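Local coordinates for protein DNA polymerase III subunit beta (Helicobacter pylori 26695, PDB 4S3I) that forms a ring-shaped sliding clamp that tethers DNA polymerases and other proteins to DNA and so confers processivity on replication, at residues Lys47-Asp52 with Asp115-Phe120; Phe219-Met224 with Thr237-Gly242. One frame throughout, in Å; residues are numbered along the deposited sequence.

Contact 1: Lys47-Asp52 with Asp115-Phe120; sequences KASDSD and DEFPEF
K47, A48 and S49, at the end of strand 43-49, meet F117, P118 and F120 in a mainly nonpolar surface contact. Residues 115-120 lie in the loop from strand 105-110 to strand 127-131, and the touching backbones run nearly at right angles, 96° apart. The aliphatic chain of K47 touches both phenylalanines: K47 CG is 4.0 Å from F117 CE1, and K47 CD is 3.7 Å from F120 CD1. The K47 chain runs antiparallel to each phenylalanine side chain as it passes. F117 has CG anti to its backbone N (chi1 -151°). The rim of its ring, at CZ, approaches the strand backbone. F117 CZ is 3.2 Å from K47 O, while A48 CA sits at the ring edge, near its plane. P118 CG is 3.6 Å from S49 O. Both are ring C-H groups packed against backbone carbonyls. The segments share no direct hydrogen bond; the polar link is a water. It donates to D50 O on the strand side and to E119 O on the loop side, and it also bonds S49 OG at 2.8 Å. D50 OD1 accepts from D52 N in an Asx turn and also from I53 N, which shapes the tight connection to strand 53-60. Outside the segments, the F117 ring meets H36, and F120 packs edge-to-face with F236 of strand 233-238. The loop is therefore laid across a sheet that holds strands of both the N-terminal and central domains. Such a sheet, continuous from one domain into the next, is characteristic of the beta sliding clamp fold.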
ATOM      1  N   LYS A  47      -6.249  13.770 -24.607  1.00 30.88           N
ATOM      2  CA  LYS A  47      -7.369  12.845 -24.474  1.00 33.97           C
ATOM      3  C   LYS A  47      -6.985  11.379 -24.615  1.00 34.48           C
ATOM      4  O   LYS A  47      -6.104  11.023 -25.398  1.00 33.15           O
ATOM      5  CB  LYS A  47      -8.523  13.207 -25.412  1.00 34.91           C
ATOM      6  CG  LYS A  47      -8.273  12.975 -26.877  1.00 38.09           C
ATOM      7  CD  LYS A  47      -9.582  13.149 -27.643  1.00 49.16           C
ATOM      8  CE  LYS A  47      -9.386  13.052 -29.154  1.00 58.80           C
ATOM      9  NZ  LYS A  47      -8.804  14.295 -29.738  1.00 60.63           N
ATOM     10  N   ALA A  48      -7.649  10.547 -23.819  1.00 30.63           N
ATOM     11  CA  ALA A  48      -7.465   9.100 -23.848  1.00 30.70           C
ATOM     12  C   ALA A  48      -8.845   8.462 -23.815  1.00 33.55           C
ATOM     13  O   ALA A  48      -9.612   8.680 -22.870  1.00 31.01           O
ATOM     14  CB  ALA A  48      -6.651   8.657 -22.658  1.00 30.15           C
ATOM     15  N   SER A  49      -9.169   7.683 -24.840  1.00 31.55           N
ATOM     16  CA  SER A  49     -10.501   7.101 -24.948  1.00 39.86           C
ATOM     17  C   SER A  49     -10.502   5.826 -25.780  1.00 47.60           C
ATOM     18  O   SER A  49      -9.578   5.575 -26.562  1.00 48.35           O
ATOM     19  CB  SER A  49     -11.469   8.109 -25.574  1.00 41.30           C
ATOM     20  OG  SER A  49     -11.237   8.270 -26.963  1.00 43.25           O
ATOM     21  N   ASP A  50     -11.545   5.024 -25.604  1.00 42.99           N
ATOM     22  CA  ASP A  50     -11.834   3.935 -26.524  1.00 41.70           C
ATOM     23  C   ASP A  50     -13.327   3.952 -26.804  1.00 43.04           C
ATOM     24  O   ASP A  50     -13.998   4.941 -26.512  1.00 47.32           O
ATOM     25  CB  ASP A  50     -11.369   2.577 -25.972  1.00 46.56           C
ATOM     26  CG  ASP A  50     -11.908   2.279 -24.578  1.00 54.27           C
ATOM     27  OD1 ASP A  50     -13.114   2.498 -24.328  1.00 52.43           O
ATOM     28  OD2 ASP A  50     -11.117   1.813 -23.725  1.00 54.98           O
ATOM     29  N   SER A  51     -13.851   2.864 -27.351  1.00 41.55           N
ATOM     30  CA  SER A  51     -15.280   2.768 -27.640  1.00 52.73           C
ATOM     31  C   SER A  51     -16.146   2.862 -26.373  1.00 53.78           C
ATOM     32  O   SER A  51     -17.296   3.302 -26.430  1.00 56.64           O
ATOM     33  CB  SER A  51     -15.581   1.456 -28.376  1.00 56.91           C
ATOM     34  OG  SER A  51     -15.223   0.340 -27.570  1.00 60.34           O
ATOM     35  N   ASP A  52     -15.589   2.462 -25.233  1.00 45.89           N
ATOM     36  CA  ASP A  52     -16.381   2.276 -24.021  1.00 47.46           C
ATOM     37  C   ASP A  52     -16.346   3.458 -23.044  1.00 44.19           C
ATOM     38  O   ASP A  52     -17.314   3.709 -22.322  1.00 39.34           O
ATOM     39  CB  ASP A  52     -15.912   1.010 -23.290  1.00 61.86           C
ATOM     40  CG  ASP A  52     -16.010  -0.242 -24.149  1.00 72.61           C
ATOM     41  OD1 ASP A  52     -15.968  -0.136 -25.392  1.00 74.42           O
ATOM     42  OD2 ASP A  52     -16.120  -1.343 -23.564  1.00 76.73           O
ATOM     43  N   ASP A 115      -4.613   9.618 -36.937  1.00 37.55           N
ATOM     44  CA  ASP A 115      -5.803   9.204 -37.685  1.00 39.08           C
ATOM     45  C   ASP A 115      -6.395   7.886 -37.163  1.00 40.97           C
ATOM     46  O   ASP A 115      -7.556   7.560 -37.428  1.00 39.02           O
ATOM     47  CB  ASP A 115      -5.485   9.064 -39.178  1.00 45.25           C
ATOM     48  CG  ASP A 115      -5.276  10.408 -39.875  1.00 57.85           C
ATOM     49  OD1 ASP A 115      -5.851  11.419 -39.414  1.00 54.79           O
ATOM     50  OD2 ASP A 115      -4.541  10.433 -40.893  1.00 57.13           O
ATOM     51  N   GLU A 116      -5.588   7.123 -36.432  1.00 37.93           N
ATOM     52  CA  GLU A 116      -6.049   5.852 -35.891  1.00 38.00           C
ATOM     53  C   GLU A 116      -6.725   6.075 -34.542  1.00 37.15           C
ATOM     54  O   GLU A 116      -7.429   5.201 -34.046  1.00 37.21           O
ATOM     55  CB  GLU A 116      -4.876   4.857 -35.721  1.00 38.25           C
ATOM     56  CG  GLU A 116      -5.308   3.384 -35.574  1.00 38.46           C
ATOM     57  CD  GLU A 116      -4.224   2.483 -34.961  1.00 51.00           C
ATOM     58  OE1 GLU A 116      -3.029   2.854 -35.012  1.00 37.91           O
ATOM     59  OE2 GLU A 116      -4.580   1.407 -34.419  1.00 39.31           O
ATOM     60  N   PHE A 117      -6.498   7.241 -33.945  1.00 36.41           N
ATOM     61  CA  PHE A 117      -7.034   7.526 -32.622  1.00 35.60           C
ATOM     62  C   PHE A 117      -8.561   7.625 -32.716  1.00 35.98           C
ATOM     63  O   PHE A 117      -9.098   8.238 -33.644  1.00 36.61           O
ATOM     64  CB  PHE A 117      -6.416   8.808 -32.055  1.00 34.90           C
ATOM     65  CG  PHE A 117      -6.334   8.835 -30.569  1.00 34.00           C
ATOM     66  CD1 PHE A 117      -7.380   9.351 -29.815  1.00 39.35           C
ATOM     67  CD2 PHE A 117      -5.199   8.360 -29.910  1.00 33.54           C
ATOM     68  CE1 PHE A 117      -7.312   9.379 -28.433  1.00 34.89           C
ATOM     69  CE2 PHE A 117      -5.116   8.388 -28.530  1.00 39.45           C
ATOM     70  CZ  PHE A 117      -6.175   8.895 -27.783  1.00 35.60           C
ATOM     71  N   PRO A 118      -9.267   6.984 -31.773  1.00 44.36           N
ATOM     72  CA  PRO A 118     -10.733   6.890 -31.835  1.00 46.96           C
ATOM     73  C   PRO A 118     -11.387   8.264 -31.748  1.00 37.99           C
ATOM     74  O   PRO A 118     -10.881   9.135 -31.038  1.00 37.04           O
ATOM     75  CB  PRO A 118     -11.089   6.085 -30.579  1.00 50.60           C
ATOM     76  CG  PRO A 118      -9.810   5.373 -30.183  1.00 51.29           C
ATOM     77  CD  PRO A 118      -8.709   6.306 -30.585  1.00 43.09           C
ATOM     78  N   GLU A 119     -12.491   8.453 -32.456  1.00 39.41           N
ATOM     79  CA  GLU A 119     -13.224   9.709 -32.394  1.00 40.83           C
ATOM     80  C   GLU A 119     -13.792   9.892 -30.984  1.00 39.54           C
ATOM     81  O   GLU A 119     -14.400   8.974 -30.428  1.00 35.94           O
ATOM     82  CB  GLU A 119     -14.365   9.711 -33.411  1.00 47.31           C
ATOM     83  CG  GLU A 119     -14.475  10.998 -34.217  1.00 67.49           C
ATOM     84  CD  GLU A 119     -15.865  11.214 -34.812  1.00 79.90           C
ATOM     85  OE1 GLU A 119     -16.717  10.298 -34.717  1.00 82.57           O
ATOM     86  OE2 GLU A 119     -16.105  12.310 -35.366  1.00 82.46           O
ATOM     87  N   PHE A 120     -13.571  11.063 -30.395  1.00 35.47           N
ATOM     88  CA  PHE A 120     -14.182  11.392 -29.113  1.00 34.85           C
ATOM     89  C   PHE A 120     -15.628  11.808 -29.393  1.00 43.16           C
ATOM     90  O   PHE A 120     -15.874  12.756 -30.130  1.00 36.09           O
ATOM     91  CB  PHE A 120     -13.434  12.535 -28.451  1.00 34.60           C
ATOM     92  CG  PHE A 120     -13.676  12.632 -26.974  1.00 41.00           C
ATOM     93  CD1 PHE A 120     -12.762  12.099 -26.076  1.00 38.24           C
ATOM     94  CD2 PHE A 120     -14.816  13.255 -26.482  1.00 42.17           C
ATOM     95  CE1 PHE A 120     -12.980  12.180 -24.707  1.00 38.89           C
ATOM     96  CE2 PHE A 120     -15.043  13.346 -25.123  1.00 40.86           C
ATOM     97  CZ  PHE A 120     -14.122  12.807 -24.228  1.00 42.38           C
TER
HETATM   98  O   HOH W   1     -13.531   7.115 -28.155  1.00 49.66           O

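Contact 2: Phe219-Met224 with Thr237-Gly242; sequences FKSDGM and TKLIDG
L239 meets M224, G223 and S221 through one backbone hydrogen bond and the packing of its side chain. L239 N donates to M224 O at 3.0 Å, with an N-H...O angle of 160°. The same carbonyl oxygen is covered by the leucine side chain: L239 CB and L239 CG both lie 3.5 Å from M224 O. K238 CG approaches this oxygen more distantly. The leucine CG is anti to its own carbonyl carbon (chi1 -59°). From there the branch ending in L239 CD1 reaches the turn, 3.6 Å from S221 OG and 3.6 Å from G223 C. The next shell fixes the turn itself. S221 OG accepts from G223 N at 3.0 Å, forming an ST turn, and gives its own proton to L225 O. D222 OD1 accepts from M224 N at 3.0 Å, forming an Asx turn. This donor lies 51° out of the carboxylate plane. D222 OD1 also takes the N-H of L225. G223 makes the bend with a positive phi. In 237-242, T237 OG1 donates to K238 O at 2.8 Å. Further out, T237 pairs through its backbone with A226, so the bond from L239 to M224 continues the antiparallel pairing of strands 233-238 and 225-229 past the end of the strand. L239 also packs on A226 and on L201 of strand 196-202. S221 and D222 thus tie down backbone groups of the tight turn between strands 217-221 and 225-229. Their two side-chain oxygens bind the N-H groups of G223, M224 and L225, and M224 O is bound by L239 N. The methyl L239 CD1 adds nonpolar packing against a turn whose shape is set by these polar bonds.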
ATOM      1  N   PHE A 219     -24.240  16.741 -16.282  1.00 32.51           N
ATOM      2  CA  PHE A 219     -24.380  15.346 -16.653  1.00 32.37           C
ATOM      3  C   PHE A 219     -25.406  15.294 -17.760  1.00 33.32           C
ATOM      4  O   PHE A 219     -26.521  15.811 -17.601  1.00 33.88           O
ATOM      5  CB  PHE A 219     -24.853  14.496 -15.461  1.00 31.84           C
ATOM      6  CG  PHE A 219     -25.227  13.070 -15.834  1.00 31.89           C
ATOM      7  CD1 PHE A 219     -26.467  12.776 -16.407  1.00 34.17           C
ATOM      8  CD2 PHE A 219     -24.343  12.026 -15.597  1.00 31.91           C
ATOM      9  CE1 PHE A 219     -26.800  11.464 -16.748  1.00 35.05           C
ATOM     10  CE2 PHE A 219     -24.674  10.713 -15.932  1.00 31.43           C
ATOM     11  CZ  PHE A 219     -25.901  10.433 -16.502  1.00 32.20           C
ATOM     12  N   LYS A 220     -25.041  14.673 -18.880  1.00 33.59           N
ATOM     13  CA  LYS A 220     -25.966  14.521 -19.996  1.00 35.23           C
ATOM     14  C   LYS A 220     -25.924  13.116 -20.561  1.00 34.66           C
ATOM     15  O   LYS A 220     -24.886  12.458 -20.532  1.00 34.07           O
ATOM     16  CB  LYS A 220     -25.644  15.511 -21.121  1.00 39.71           C
ATOM     17  CG  LYS A 220     -25.691  16.970 -20.735  1.00 45.90           C
ATOM     18  CD  LYS A 220     -24.704  17.764 -21.581  1.00 53.72           C
ATOM     19  CE  LYS A 220     -24.838  19.258 -21.358  1.00 60.18           C
ATOM     20  NZ  LYS A 220     -26.094  19.791 -21.956  1.00 67.46           N
ATOM     21  N   SER A 221     -27.046  12.683 -21.118  1.00 35.50           N
ATOM     22  CA  SER A 221     -27.115  11.362 -21.718  1.00 35.78           C
ATOM     23  C   SER A 221     -28.065  11.313 -22.902  1.00 37.05           C
ATOM     24  O   SER A 221     -29.099  12.005 -22.927  1.00 37.71           O
ATOM     25  CB  SER A 221     -27.518  10.317 -20.683  1.00 35.30           C
ATOM     26  OG  SER A 221     -27.626   9.057 -21.304  1.00 36.88           O
ATOM     27  N   ASP A 222     -27.713  10.497 -23.890  1.00 37.48           N
ATOM     28  CA  ASP A 222     -28.595  10.299 -25.033  1.00 39.49           C
ATOM     29  C   ASP A 222     -29.204   8.900 -24.999  1.00 47.29           C
ATOM     30  O   ASP A 222     -29.804   8.440 -25.981  1.00 45.73           O
ATOM     31  CB  ASP A 222     -27.861  10.553 -26.352  1.00 39.48           C
ATOM     32  CG  ASP A 222     -26.663   9.634 -26.556  1.00 40.47           C
ATOM     33  OD1 ASP A 222     -26.277   8.903 -25.621  1.00 39.86           O
ATOM     34  OD2 ASP A 222     -26.093   9.657 -27.669  1.00 40.40           O
ATOM     35  N   GLY A 223     -29.059   8.234 -23.855  1.00 46.72           N
ATOM     36  CA  GLY A 223     -29.593   6.895 -23.687  1.00 49.13           C
ATOM     37  C   GLY A 223     -28.609   5.838 -24.155  1.00 51.61           C
ATOM     38  O   GLY A 223     -28.863   4.640 -24.009  1.00 54.03           O
ATOM     39  N   MET A 224     -27.482   6.279 -24.713  1.00 40.89           N
ATOM     40  CA  MET A 224     -26.447   5.360 -25.185  1.00 40.91           C
ATOM     41  C   MET A 224     -25.117   5.626 -24.489  1.00 39.71           C
ATOM     42  O   MET A 224     -24.425   4.701 -24.064  1.00 38.94           O
ATOM     43  CB  MET A 224     -26.300   5.458 -26.709  1.00 39.15           C
ATOM     44  CG  MET A 224     -27.544   5.015 -27.455  1.00 48.05           C
ATOM     45  SD  MET A 224     -27.408   5.211 -29.241  1.00 97.03           S
ATOM     46  CE  MET A 224     -26.003   4.146 -29.580  1.00 51.66           C
ATOM     47  N   THR A 237     -18.877   7.749 -20.829  1.00 31.80           N
ATOM     48  CA  THR A 237     -18.924   6.301 -20.707  1.00 31.90           C
ATOM     49  C   THR A 237     -20.080   5.756 -21.506  1.00 32.82           C
ATOM     50  O   THR A 237     -21.141   6.384 -21.607  1.00 33.18           O
ATOM     51  CB  THR A 237     -19.051   5.827 -19.235  1.00 40.03           C
ATOM     52  OG1 THR A 237     -19.140   4.393 -19.204  1.00 36.28           O
ATOM     53  CG2 THR A 237     -20.299   6.416 -18.584  1.00 31.22           C
ATOM     54  N   LYS A 238     -19.867   4.592 -22.103  1.00 33.29           N
ATOM     55  CA  LYS A 238     -20.977   3.882 -22.697  1.00 34.21           C
ATOM     56  C   LYS A 238     -21.846   3.446 -21.526  1.00 34.65           C
ATOM     57  O   LYS A 238     -21.338   3.223 -20.419  1.00 34.18           O
ATOM     58  CB  LYS A 238     -20.485   2.669 -23.483  1.00 46.00           C
ATOM     59  CG  LYS A 238     -21.557   2.022 -24.331  1.00 56.40           C
ATOM     60  CD  LYS A 238     -21.128   0.654 -24.867  1.00 67.93           C
ATOM     61  CE  LYS A 238     -19.963   0.733 -25.851  1.00 71.94           C
ATOM     62  NZ  LYS A 238     -19.713  -0.582 -26.533  1.00 71.82           N
ATOM     63  N   LEU A 239     -23.150   3.364 -21.753  1.00 34.61           N
ATOM     64  CA  LEU A 239     -24.070   2.895 -20.724  1.00 35.73           C
ATOM     65  C   LEU A 239     -24.258   1.386 -20.860  1.00 39.80           C
ATOM     66  O   LEU A 239     -24.021   0.807 -21.929  1.00 35.80           O
ATOM     67  CB  LEU A 239     -25.436   3.576 -20.865  1.00 35.00           C
ATOM     68  CG  LEU A 239     -25.528   5.100 -20.793  1.00 41.23           C
ATOM     69  CD1 LEU A 239     -26.981   5.588 -20.902  1.00 40.30           C
ATOM     70  CD2 LEU A 239     -24.884   5.620 -19.532  1.00 41.93           C
ATOM     71  N   ILE A 240     -24.701   0.750 -19.780  1.00 36.07           N
ATOM     72  CA  ILE A 240     -25.137  -0.638 -19.859  1.00 40.69           C
ATOM     73  C   ILE A 240     -26.554  -0.729 -20.416  1.00 44.73           C
ATOM     74  O   ILE A 240     -27.478  -0.108 -19.881  1.00 40.68           O
ATOM     75  CB  ILE A 240     -25.097  -1.318 -18.489  1.00 39.91           C
ATOM     76  CG1 ILE A 240     -23.677  -1.268 -17.929  1.00 37.57           C
ATOM     77  CG2 ILE A 240     -25.588  -2.759 -18.601  1.00 39.34           C
ATOM     78  CD1 ILE A 240     -23.538  -1.887 -16.550  1.00 37.08           C
ATOM     79  N   ASP A 241     -26.720  -1.505 -21.486  1.00 51.43           N
ATOM     80  CA  ASP A 241     -28.025  -1.697 -22.113  1.00 64.13           C
ATOM     81  C   ASP A 241     -28.893  -2.678 -21.345  1.00 66.19           C
ATOM     82  O   ASP A 241     -28.400  -3.673 -20.820  1.00 65.43           O
ATOM     83  CB  ASP A 241     -27.865  -2.223 -23.540  1.00 73.08           C
ATOM     84  CG  ASP A 241     -27.450  -1.147 -24.512  1.00 79.34           C
ATOM     85  OD1 ASP A 241     -28.026  -0.038 -24.454  1.00 78.81           O
ATOM     86  OD2 ASP A 241     -26.546  -1.417 -25.331  1.00 84.47           O
ATOM     87  N   GLY A 242     -30.193  -2.411 -21.312  1.00 72.63           N
ATOM     88  CA  GLY A 242     -31.130  -3.331 -20.696  1.00 71.29           C
ATOM     89  C   GLY A 242     -32.002  -2.671 -19.650  1.00 66.74           C
ATOM     90  O   GLY A 242     -32.057  -1.442 -19.546  1.00 66.21           O
TER

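Both contacts reach the same antiparallel sheet, whose strands 53-60 and 233-238 lie side by side where the N-terminal and central domains join. Their centres are about 17 Å apart. They meet directly where D52 O lies 2.7 Å from K238 N, a probable hydrogen bond. Contact 1 is a surface contact, built from rings, a lysine chain and a bridging water. Contact 2 is partly buried and relies on a direct backbone bond and a leucine. Contact 1 lays a distant loop on the sheet, whereas contact 2 joins strand ends close in sequence. Asx turns shape the chain in both.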